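Putative branched-chain amino acid ABC transporter, periplasmic branched-chain amino acid-binding protein (Pseudomonas protegens Pf-5, PDB 4RU0) probably captures a branched-chain amino acid or similar small solute in the periplasm and hands it to a membrane ABC transporter for uptake. Local coordinates at residues Gly44-Ser49 against Thr83-Glu88; Tyr149-Met154 against Trp360-Leu365; Ala169-Gly174 against Pro235-Leu240; Ala225-Ile230 against Pro248-Thr253. All coordinates share one frame; numbering follows the deposited sequence.

Contact 1: Gly44-Ser49 against Thr83-Glu88; sequences GAYASS and TEWTAE
Tyr46 and Trp85 make the whole contact between Gly44-Ser49 and Thr83-Glu88: a face-to-face stack of the tyrosine ring on the six-membered part of the indole, with centroids 4.2 Å apart and planes inclined by 25°, each ring displaced toward the rim of the other. Tyr46 CE2 comes nearest, 3.7 Å from Trp85 CE3, and Tyr46 OH reaches out to Trp85 CH2 at 3.8 Å. In Trp85 the first torsion sets CG opposite the backbone N (chi1 -164°), swinging the indole out to meet the tyrosine. The indole rises from a type I' turn, Thr83 to Thr86: Thr83 O takes both Thr86 N, at 3.0 Å, and Thr86 OG1, and Thr86 sits at the N-cap of helix 87-97. In 44-49, Ser49 OG bonds to Tyr46 O at 2.9 Å. A leucine in place of Trp85 would probably leave the face of Tyr46 without its stacking partner and the phenol freer to turn. The Trp85 side chain also meets the ligand-lining Tyr41 edge-to-face and lies about 5 Å from the bound pentaoxaheptadecane, while Tyr46 touches Tyr41 and Trp243, so the stack backs the aromatic ligand pocket of this periplasmic binding protein.

Contact 2: Tyr149-Met154 against Trp360-Leu365; sequences YNFPVM and WGLEHL
Phe151 and Leu362 mark the closest approach of the two backbones, their CA atoms 8.3 Å apart where the short strand 150-151 passes beside helix 355-363. The side chains fill that distance. Leu362 lies across the phenylalanine ring: its CD1 sits over the ring centre, 3.7 Å from the centroid of Phe151 and only 11° off the normal, a well-centred CH-pi contact. Its CB reaches the far rim of the same ring, 3.6 Å from Phe151 CE1. CB already faces the ring, and the first torsion of Leu362, with CG beside the backbone N (chi1 -77°), lays CD1 over the same face. Glu363 arrives from another direction, its CG in the plane of the ring at the edge, 3.9 Å from Phe151 CE1. The ring is therefore met by aliphatic carbon over a face and at an edge.

Strand 150-151 runs parallel to strand 131-132, and the roughly 200 residues between the two segments include five of the seven strands of the mixed sheet of the other lobe. The contact thus brings helix 355-363 back against strand 150-151 after the chain has passed through that lobe, consistent with the interlaced chain of type I periplasmic binding proteins. Pro152 at once turns the strand away through an inverse gamma turn. Beyond the ring the Glu363 carboxylate continues to Arg441, a salt bridge through OE2, and OE2 also bonds to His391, whose ring stacks with Phe151. On the helix side His364 folds back over the Trp360 indole, and His364 ND1 donates to Trp360 O at 2.8 Å.

Contact 3: Ala169-Gly174 against Pro235-Leu240; sequences AQREGG and PDWVFL
Glu172, the last residue of helix 157-172, accepts a hydrogen bond from Trp237 on strand 237-241, joining a helix to the mixed sheet that forms the core of this alpha/beta lobe. This is the tight part of the contact. Trp237 NE1 reaches Glu172 OE2 at 2.8 Å in a nearly straight bond (168°), using the anti lone pair of the oxygen. The carboxylate carbon lies in the plane of the indole at its edge, yet the two planes stand almost perpendicular, 86° apart. Glu172 curls at its second torsion (chi2 -67°), which brings OE2 to the strand. Its other oxygen, OE1, forms a salt bridge with Lys181, so both ends of the carboxylate are held and its rotation is limited. A phenylalanine in place of Trp237 would probably leave Glu172 OE2 without this donor and the carboxylate tied down mainly at Lys181.

The second half of the contact is looser and lies toward solvent. The exposed Arg171 sets the face of its guanidinium against the rim of the buried indole, the planes nearly perpendicular, so that Trp237 CH2 lies 3.5 Å from Arg171 NH1; no hydrogen bond crosses here. The guanidinium is steadied instead within its own helix, where Arg171 NE bonds to Tyr167 OH. Ile168 and Leu287 also touch the indole. Closer to the arginine backbone, the methylene carbon Arg171 CB rests 3.9 Å from Trp237 CZ2.

Contact 4: Ala225-Ile230 against Pro248-Thr253; sequences AQWRQI and PVAVKT
Ala250 and Thr253, one turn apart on helix 246-256, make the surface that receives the indole of Trp227 from helix 224-233. Along the second helix, Val249 contributes first, through its carbonyl: Val249 O accepts Thr253 N and also Thr253 OG1, the latter at 2.7 Å from above the carbonyl plane. Ala250 comes next. Its O stands obliquely beside the indole, 3.4 Å from Trp227 NE1, but the angle is too poor for a hydrogen bond, and NE1 donates instead to Gln223 OE1, just before helix 224-233. Ala250 CB adds a lighter touch, 4.1 Å from Trp227 NE1. Thr253 closes the contact, where the CA atoms of Trp227 and Thr253 approach to 6.9 Å. Its methyl CG2 lies 3.5 Å from Trp227 CD1, because the first torsion (chi1 -51°) puts OG1 beside the backbone N, facing Val249 O, and gives the methyl to the tryptophan. On the opposite face of the indole from this helix, Ile230 CD1 of the tryptophan's own helix lies against the ring.

The two helices flank strand 237-241 in sequence, successive elements of the alternating alpha/beta lobe. No hydrogen bond crosses between the two segments: the indole N-H is taken by Gln223 and the threonine hydroxyl by Val249 O, so their contact rests on shape fit rather than polar bonds.

Contacts 3 and 4 share one lobe and one strand. Trp237 of strand 237-241 faces helix 157-172, while Val238 and Leu240 turn to the other side and touch Trp227 and Ala250 of contact 4, so the two contacts lie on opposite faces of the sheet. Contact 2 is buried on the far side of the chain's centre from contact 4 and, like it, is apolar. Contact 3 is partly buried and alone carries a hydrogen bond across its segments, with charged residues at its edge. Contact 1, the surface contact near the ligand, stacks two turn residues just ahead of helices 47-67 and 87-97; the others use helix residues.

Contact 1: Gly44-Ser49 against Thr83-Glu88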
# COMPACT_ATOMS: atom_id res chain seq x y z
N GLY A 44 -16.36 -14.22 -3.93
CA GLY A 44 -15.54 -14.85 -2.92
C GLY A 44 -15.54 -14.14 -1.59
O GLY A 44 -16.27 -13.16 -1.39
N ALA A 45 -14.70 -14.61 -0.68
CA ALA A 45 -14.69 -14.15 0.70
C ALA A 45 -14.23 -12.70 0.84
O ALA A 45 -14.64 -12.00 1.78
CB ALA A 45 -13.81 -15.05 1.55
N TYR A 46 -13.39 -12.25 -0.08
CA TYR A 46 -12.81 -10.91 0.03
C TYR A 46 -13.59 -9.89 -0.77
O TYR A 46 -13.20 -8.72 -0.86
CB TYR A 46 -11.35 -10.94 -0.42
CG TYR A 46 -10.52 -11.97 0.30
CD1 TYR A 46 -10.02 -11.73 1.58
CD2 TYR A 46 -10.24 -13.20 -0.28
CE1 TYR A 46 -9.26 -12.67 2.24
CE2 TYR A 46 -9.49 -14.16 0.38
CZ TYR A 46 -9.00 -13.89 1.64
OH TYR A 46 -8.25 -14.83 2.30
N ALA A 47 -14.71 -10.33 -1.35
CA ALA A 47 -15.53 -9.46 -2.18
C ALA A 47 -16.07 -8.27 -1.39
O ALA A 47 -16.11 -7.14 -1.89
CB ALA A 47 -16.67 -10.25 -2.81
N SER A 48 -16.49 -8.54 -0.15
CA SER A 48 -17.07 -7.51 0.71
C SER A 48 -16.14 -6.32 0.89
O SER A 48 -16.57 -5.17 0.84
CB SER A 48 -17.43 -8.12 2.07
OG SER A 48 -16.34 -8.84 2.61
N SER A 49 -14.86 -6.60 1.10
CA SER A 49 -13.86 -5.54 1.26
C SER A 49 -13.42 -4.98 -0.09
O SER A 49 -13.27 -3.77 -0.25
CB SER A 49 -12.66 -6.06 2.04
OG SER A 49 -12.24 -7.32 1.54
N THR A 83 -10.90 -11.18 -11.23
CA THR A 83 -9.67 -11.92 -10.95
C THR A 83 -9.89 -12.96 -9.85
O THR A 83 -9.06 -13.85 -9.65
CB THR A 83 -8.52 -10.98 -10.52
OG1 THR A 83 -8.76 -10.51 -9.19
CG2 THR A 83 -8.43 -9.79 -11.48
N GLU A 84 -11.00 -12.83 -9.13
CA GLU A 84 -11.35 -13.73 -8.04
C GLU A 84 -10.23 -13.88 -7.02
O GLU A 84 -10.12 -14.92 -6.36
CB GLU A 84 -11.74 -15.10 -8.58
CG GLU A 84 -12.81 -15.05 -9.65
CD GLU A 84 -13.47 -16.39 -9.89
OE1 GLU A 84 -13.41 -17.24 -8.98
OE2 GLU A 84 -14.06 -16.59 -10.98
N TRP A 85 -9.39 -12.85 -6.91
CA TRP A 85 -8.32 -12.80 -5.92
C TRP A 85 -7.23 -13.88 -6.16
O TRP A 85 -6.37 -14.10 -5.31
CB TRP A 85 -8.91 -12.92 -4.51
CG TRP A 85 -8.01 -12.51 -3.39
CD1 TRP A 85 -7.72 -11.23 -2.99
CD2 TRP A 85 -7.29 -13.37 -2.50
NE1 TRP A 85 -6.86 -11.25 -1.92
CE2 TRP A 85 -6.57 -12.55 -1.60
CE3 TRP A 85 -7.17 -14.76 -2.38
CZ2 TRP A 85 -5.76 -13.07 -0.59
CZ3 TRP A 85 -6.36 -15.28 -1.38
CH2 TRP A 85 -5.66 -14.44 -0.50
N THR A 86 -7.27 -14.52 -7.33
CA THR A 86 -6.29 -15.56 -7.65
C THR A 86 -5.27 -15.11 -8.70
O THR A 86 -5.53 -14.19 -9.48
CB THR A 86 -6.96 -16.85 -8.17
OG1 THR A 86 -7.52 -16.61 -9.46
CG2 THR A 86 -8.05 -17.31 -7.21
N ALA A 87 -4.12 -15.77 -8.71
CA ALA A 87 -3.06 -15.46 -9.66
C ALA A 87 -3.44 -15.91 -11.07
O ALA A 87 -3.13 -15.22 -12.04
CB ALA A 87 -1.75 -16.13 -9.23
N GLU A 88 -4.10 -17.06 -11.16
CA GLU A 88 -4.45 -17.64 -12.45
C GLU A 88 -5.32 -16.70 -13.27
O GLU A 88 -5.05 -16.46 -14.46
CB GLU A 88 -5.18 -18.97 -12.25
CG GLU A 88 -5.74 -19.58 -13.52
CD GLU A 88 -4.67 -19.88 -14.55
OE1 GLU A 88 -3.57 -20.33 -14.15
OE2 GLU A 88 -4.92 -19.67 -15.76

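Contact 2: Tyr149-Met154 against Trp360-Leu365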
# COMPACT_ATOMS: atom_id res chain seq x y z
N TYR A 149 10.01 -1.88 -14.90
CA TYR A 149 8.55 -1.80 -15.00
C TYR A 149 7.80 -2.36 -13.80
O TYR A 149 6.64 -2.76 -13.90
CB TYR A 149 8.10 -2.48 -16.29
CG TYR A 149 8.54 -1.70 -17.51
CD1 TYR A 149 9.75 -1.97 -18.14
CD2 TYR A 149 7.76 -0.66 -18.00
CE1 TYR A 149 10.16 -1.24 -19.23
CE2 TYR A 149 8.17 0.08 -19.09
CZ TYR A 149 9.36 -0.21 -19.71
OH TYR A 149 9.77 0.52 -20.80
N ASN A 150 8.46 -2.38 -12.65
CA ASN A 150 7.83 -2.80 -11.40
C ASN A 150 7.92 -1.68 -10.35
O ASN A 150 9.02 -1.24 -10.01
CB ASN A 150 8.49 -4.08 -10.88
CG ASN A 150 7.62 -4.81 -9.87
OD1 ASN A 150 7.03 -4.20 -8.98
ND2 ASN A 150 7.54 -6.13 -10.01
N PHE A 151 6.77 -1.23 -9.86
CA PHE A 151 6.72 -0.08 -8.95
C PHE A 151 6.00 -0.36 -7.63
O PHE A 151 4.78 -0.22 -7.55
CB PHE A 151 6.04 1.11 -9.64
CG PHE A 151 6.84 1.70 -10.78
CD1 PHE A 151 7.59 2.85 -10.60
CD2 PHE A 151 6.82 1.11 -12.04
CE1 PHE A 151 8.31 3.40 -11.64
CE2 PHE A 151 7.54 1.65 -13.09
CZ PHE A 151 8.29 2.80 -12.89
N PRO A 152 6.73 -0.70 -6.59
CA PRO A 152 6.11 -0.87 -5.28
C PRO A 152 5.97 0.50 -4.60
O PRO A 152 6.72 0.86 -3.73
CB PRO A 152 7.12 -1.72 -4.54
CG PRO A 152 8.40 -1.29 -5.09
CD PRO A 152 8.18 -0.89 -6.51
N VAL A 153 5.00 1.26 -5.07
CA VAL A 153 4.85 2.66 -4.74
C VAL A 153 4.42 3.03 -3.33
O VAL A 153 3.59 2.37 -2.72
CB VAL A 153 3.92 3.38 -5.73
CG1 VAL A 153 4.26 4.85 -5.77
CG2 VAL A 153 4.06 2.81 -7.11
N MSE A 154 5.00 4.12 -2.86
CA MSE A 154 4.69 4.75 -1.60
C MSE A 154 5.25 4.11 -0.36
O MSE A 154 5.92 4.80 0.42
CB MSE A 154 3.18 4.82 -1.48
CG MSE A 154 2.77 6.19 -0.99
SE MSE A 154 0.85 6.32 -1.24
CE MSE A 154 0.97 7.34 -2.90
N TRP A 360 7.85 6.46 -17.70
CA TRP A 360 8.57 7.72 -17.60
C TRP A 360 7.87 8.66 -16.63
O TRP A 360 8.51 9.38 -15.86
CB TRP A 360 8.70 8.39 -18.97
CG TRP A 360 9.61 9.59 -18.95
CD1 TRP A 360 10.94 9.62 -19.25
CD2 TRP A 360 9.25 10.93 -18.58
NE1 TRP A 360 11.43 10.89 -19.10
CE2 TRP A 360 10.42 11.72 -18.69
CE3 TRP A 360 8.06 11.55 -18.17
CZ2 TRP A 360 10.43 13.08 -18.41
CZ3 TRP A 360 8.08 12.91 -17.89
CH2 TRP A 360 9.26 13.66 -18.01
N GLY A 361 6.54 8.66 -16.68
CA GLY A 361 5.74 9.50 -15.81
C GLY A 361 5.93 9.11 -14.35
O GLY A 361 6.18 9.96 -13.50
N LEU A 362 5.80 7.82 -14.08
CA LEU A 362 6.02 7.28 -12.74
C LEU A 362 7.38 7.69 -12.19
O LEU A 362 7.47 8.16 -11.06
CB LEU A 362 5.89 5.76 -12.74
CG LEU A 362 4.47 5.22 -12.79
CD1 LEU A 362 4.47 3.78 -13.23
CD2 LEU A 362 3.81 5.36 -11.43
N GLU A 363 8.42 7.54 -13.00
CA GLU A 363 9.79 7.82 -12.54
C GLU A 363 10.04 9.32 -12.37
O GLU A 363 11.06 9.72 -11.81
CB GLU A 363 10.81 7.21 -13.50
CG GLU A 363 10.77 5.68 -13.54
CD GLU A 363 11.98 5.05 -14.21
OE1 GLU A 363 12.51 5.64 -15.17
OE2 GLU A 363 12.40 3.96 -13.77
N HIS A 364 9.12 10.14 -12.84
CA HIS A 364 9.27 11.58 -12.69
C HIS A 364 8.17 12.18 -11.82
O HIS A 364 7.96 13.39 -11.81
CB HIS A 364 9.30 12.27 -14.05
CG HIS A 364 10.58 12.06 -14.79
ND1 HIS A 364 10.87 10.89 -15.47
CD2 HIS A 364 11.67 12.85 -14.94
CE1 HIS A 364 12.07 10.98 -16.01
NE2 HIS A 364 12.57 12.16 -15.70
N LEU A 365 7.47 11.33 -11.08
CA LEU A 365 6.46 11.79 -10.15
C LEU A 365 7.07 12.73 -9.12
O LEU A 365 8.10 12.42 -8.52
CB LEU A 365 5.78 10.62 -9.44
CG LEU A 365 4.45 10.15 -10.01
CD1 LEU A 365 3.86 9.07 -9.13
CD2 LEU A 365 3.49 11.32 -10.15

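Contact 3: Ala169-Gly174 against Pro235-Leu240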
# COMPACT_ATOMS: atom_id res chain seq x y z
N ALA A 169 10.30 5.41 18.67
CA ALA A 169 11.30 6.35 19.18
C ALA A 169 10.66 7.69 19.56
O ALA A 169 11.02 8.30 20.56
CB ALA A 169 12.40 6.57 18.15
N GLN A 170 9.71 8.13 18.74
CA GLN A 170 8.97 9.35 19.02
C GLN A 170 8.17 9.17 20.31
O GLN A 170 8.08 10.08 21.13
CB GLN A 170 8.06 9.69 17.84
CG GLN A 170 7.13 10.88 18.04
CD GLN A 170 6.52 11.35 16.73
OE1 GLN A 170 7.24 11.73 15.80
NE2 GLN A 170 5.19 11.31 16.64
N ARG A 171 7.63 7.97 20.50
CA ARG A 171 6.85 7.64 21.69
C ARG A 171 7.70 7.44 22.94
O ARG A 171 7.23 7.66 24.06
CB ARG A 171 6.02 6.38 21.44
CG ARG A 171 4.78 6.62 20.61
CD ARG A 171 3.72 7.37 21.39
NE ARG A 171 2.43 6.74 21.21
CZ ARG A 171 1.83 5.97 22.12
NH1 ARG A 171 2.41 5.78 23.29
NH2 ARG A 171 0.66 5.42 21.85
N GLU A 172 8.95 7.01 22.76
CA GLU A 172 9.84 6.75 23.89
C GLU A 172 10.65 7.98 24.29
O GLU A 172 11.31 7.98 25.32
CB GLU A 172 10.80 5.60 23.57
CG GLU A 172 10.11 4.26 23.33
CD GLU A 172 9.46 3.71 24.58
OE1 GLU A 172 9.92 4.05 25.70
OE2 GLU A 172 8.49 2.94 24.45
N GLY A 173 10.62 9.02 23.46
CA GLY A 173 11.30 10.27 23.77
C GLY A 173 12.62 10.48 23.05
O GLY A 173 13.40 11.35 23.42
N GLY A 174 12.86 9.69 22.01
CA GLY A 174 14.07 9.84 21.22
C GLY A 174 14.74 8.51 20.95
O GLY A 174 14.48 7.52 21.63
N PRO A 235 7.43 -7.38 26.20
CA PRO A 235 8.05 -6.34 25.36
C PRO A 235 7.29 -5.03 25.50
O PRO A 235 6.13 -5.03 25.89
CB PRO A 235 7.92 -6.91 23.95
CG PRO A 235 6.67 -7.72 24.01
CD PRO A 235 6.68 -8.36 25.39
N ASP A 236 7.96 -3.92 25.18
CA ASP A 236 7.36 -2.60 25.27
C ASP A 236 6.37 -2.38 24.14
O ASP A 236 5.38 -1.67 24.30
CB ASP A 236 8.44 -1.51 25.23
CG ASP A 236 9.48 -1.69 26.33
OD1 ASP A 236 10.52 -2.35 26.08
OD2 ASP A 236 9.26 -1.19 27.45
N TRP A 237 6.62 -2.99 22.99
CA TRP A 237 5.74 -2.87 21.83
C TRP A 237 5.62 -4.18 21.06
O TRP A 237 6.56 -4.97 21.01
CB TRP A 237 6.24 -1.77 20.89
CG TRP A 237 6.25 -0.41 21.52
CD1 TRP A 237 7.27 0.16 22.21
CD2 TRP A 237 5.18 0.54 21.51
NE1 TRP A 237 6.91 1.41 22.64
CE2 TRP A 237 5.63 1.67 22.23
CE3 TRP A 237 3.88 0.55 20.98
CZ2 TRP A 237 4.83 2.80 22.43
CZ3 TRP A 237 3.09 1.67 21.18
CH2 TRP A 237 3.56 2.78 21.89
N VAL A 238 4.45 -4.39 20.45
CA VAL A 238 4.30 -5.48 19.50
C VAL A 238 3.98 -4.94 18.10
O VAL A 238 3.00 -4.21 17.90
CB VAL A 238 3.19 -6.47 19.92
CG1 VAL A 238 2.93 -7.48 18.80
CG2 VAL A 238 3.59 -7.20 21.20
N PHE A 239 4.84 -5.28 17.16
CA PHE A 239 4.64 -4.99 15.75
C PHE A 239 3.84 -6.16 15.16
O PHE A 239 4.38 -7.25 14.97
CB PHE A 239 6.00 -4.82 15.05
CG PHE A 239 5.92 -4.27 13.64
CD1 PHE A 239 4.74 -3.72 13.15
CD2 PHE A 239 7.03 -4.31 12.82
CE1 PHE A 239 4.68 -3.21 11.85
CE2 PHE A 239 6.98 -3.80 11.53
CZ PHE A 239 5.79 -3.25 11.04
N LEU A 240 2.56 -5.94 14.90
CA LEU A 240 1.68 -7.02 14.49
C LEU A 240 1.61 -7.15 12.98
O LEU A 240 0.95 -6.35 12.31
CB LEU A 240 0.28 -6.82 15.06
CG LEU A 240 -0.67 -7.98 14.81
CD1 LEU A 240 -0.15 -9.23 15.49
CD2 LEU A 240 -2.09 -7.66 15.27

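Contact 4: Ala225-Ile230 against Pro248-Thr253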
# COMPACT_ATOMS: atom_id res chain seq x y z
N ALA A 225 0.95 -20.09 22.28
CA ALA A 225 2.38 -20.18 22.55
C ALA A 225 3.03 -18.82 22.34
O ALA A 225 3.82 -18.36 23.17
CB ALA A 225 3.03 -21.23 21.67
N GLN A 226 2.68 -18.18 21.23
CA GLN A 226 3.20 -16.87 20.89
C GLN A 226 2.92 -15.84 21.99
O GLN A 226 3.83 -15.15 22.46
CB GLN A 226 2.60 -16.39 19.56
CG GLN A 226 3.12 -17.12 18.32
CD GLN A 226 2.47 -18.48 18.10
OE1 GLN A 226 1.66 -18.94 18.91
NE2 GLN A 226 2.83 -19.12 17.00
N TRP A 227 1.66 -15.74 22.42
CA TRP A 227 1.31 -14.72 23.41
C TRP A 227 1.70 -15.12 24.83
O TRP A 227 1.79 -14.27 25.71
CB TRP A 227 -0.19 -14.41 23.31
CG TRP A 227 -0.45 -13.61 22.08
CD1 TRP A 227 -0.92 -14.07 20.88
CD2 TRP A 227 -0.20 -12.21 21.90
NE1 TRP A 227 -0.99 -13.04 19.97
CE2 TRP A 227 -0.56 -11.89 20.58
CE3 TRP A 227 0.28 -11.20 22.74
CZ2 TRP A 227 -0.45 -10.60 20.07
CZ3 TRP A 227 0.39 -9.92 22.24
CH2 TRP A 227 0.02 -9.63 20.91
N ARG A 228 1.97 -16.41 25.04
CA ARG A 228 2.57 -16.86 26.29
C ARG A 228 4.01 -16.37 26.34
O ARG A 228 4.50 -15.92 27.37
CB ARG A 228 2.50 -18.39 26.41
CG ARG A 228 3.23 -18.97 27.59
CD ARG A 228 2.93 -20.46 27.75
NE ARG A 228 3.53 -21.27 26.70
CZ ARG A 228 2.86 -21.88 25.72
NH1 ARG A 228 1.53 -21.79 25.65
NH2 ARG A 228 3.52 -22.60 24.82
N GLN A 229 4.69 -16.44 25.20
CA GLN A 229 6.04 -15.94 25.10
C GLN A 229 6.07 -14.43 25.33
O GLN A 229 6.93 -13.91 26.05
CB GLN A 229 6.64 -16.27 23.74
CG GLN A 229 8.01 -15.67 23.51
CD GLN A 229 8.60 -16.07 22.17
OE1 GLN A 229 8.14 -17.02 21.55
NE2 GLN A 229 9.61 -15.33 21.72
N ILE A 230 5.12 -13.72 24.72
CA ILE A 230 5.06 -12.27 24.82
C ILE A 230 4.76 -11.82 26.25
O ILE A 230 5.33 -10.83 26.71
CB ILE A 230 4.00 -11.71 23.84
CG1 ILE A 230 4.54 -11.77 22.41
CG2 ILE A 230 3.61 -10.28 24.21
CD1 ILE A 230 3.47 -11.59 21.34
N PRO A 248 -7.49 -10.83 13.95
CA PRO A 248 -8.42 -10.73 15.09
C PRO A 248 -8.07 -11.71 16.20
O PRO A 248 -8.27 -11.40 17.38
CB PRO A 248 -9.78 -11.08 14.47
CG PRO A 248 -9.62 -10.91 13.02
CD PRO A 248 -8.20 -11.26 12.73
N VAL A 249 -7.56 -12.88 15.83
CA VAL A 249 -7.14 -13.86 16.81
C VAL A 249 -6.00 -13.32 17.65
O VAL A 249 -6.00 -13.48 18.88
CB VAL A 249 -6.72 -15.19 16.14
CG1 VAL A 249 -6.07 -16.12 17.15
CG2 VAL A 249 -7.92 -15.86 15.49
N ALA A 250 -5.03 -12.67 17.01
CA ALA A 250 -3.89 -12.09 17.72
C ALA A 250 -4.36 -11.12 18.80
O ALA A 250 -3.87 -11.15 19.94
CB ALA A 250 -2.95 -11.38 16.75
N VAL A 251 -5.31 -10.27 18.45
CA VAL A 251 -5.82 -9.28 19.38
C VAL A 251 -6.60 -9.94 20.52
O VAL A 251 -6.36 -9.64 21.70
CB VAL A 251 -6.70 -8.25 18.66
CG1 VAL A 251 -7.19 -7.20 19.63
CG2 VAL A 251 -5.90 -7.59 17.54
N LYS A 252 -7.52 -10.85 20.18
CA LYS A 252 -8.27 -11.61 21.17
C LYS A 252 -7.36 -12.35 22.15
O LYS A 252 -7.64 -12.40 23.35
CB LYS A 252 -9.18 -12.64 20.50
CG LYS A 252 -10.43 -12.12 19.83
CD LYS A 252 -11.18 -13.28 19.19
CE LYS A 252 -12.36 -12.82 18.35
NZ LYS A 252 -12.93 -13.95 17.56
N THR A 253 -6.30 -12.93 21.62
CA THR A 253 -5.40 -13.72 22.45
C THR A 253 -4.57 -12.80 23.34
O THR A 253 -4.34 -13.10 24.51
CB THR A 253 -4.48 -14.60 21.59
OG1 THR A 253 -5.28 -15.34 20.66
CG2 THR A 253 -3.70 -15.57 22.46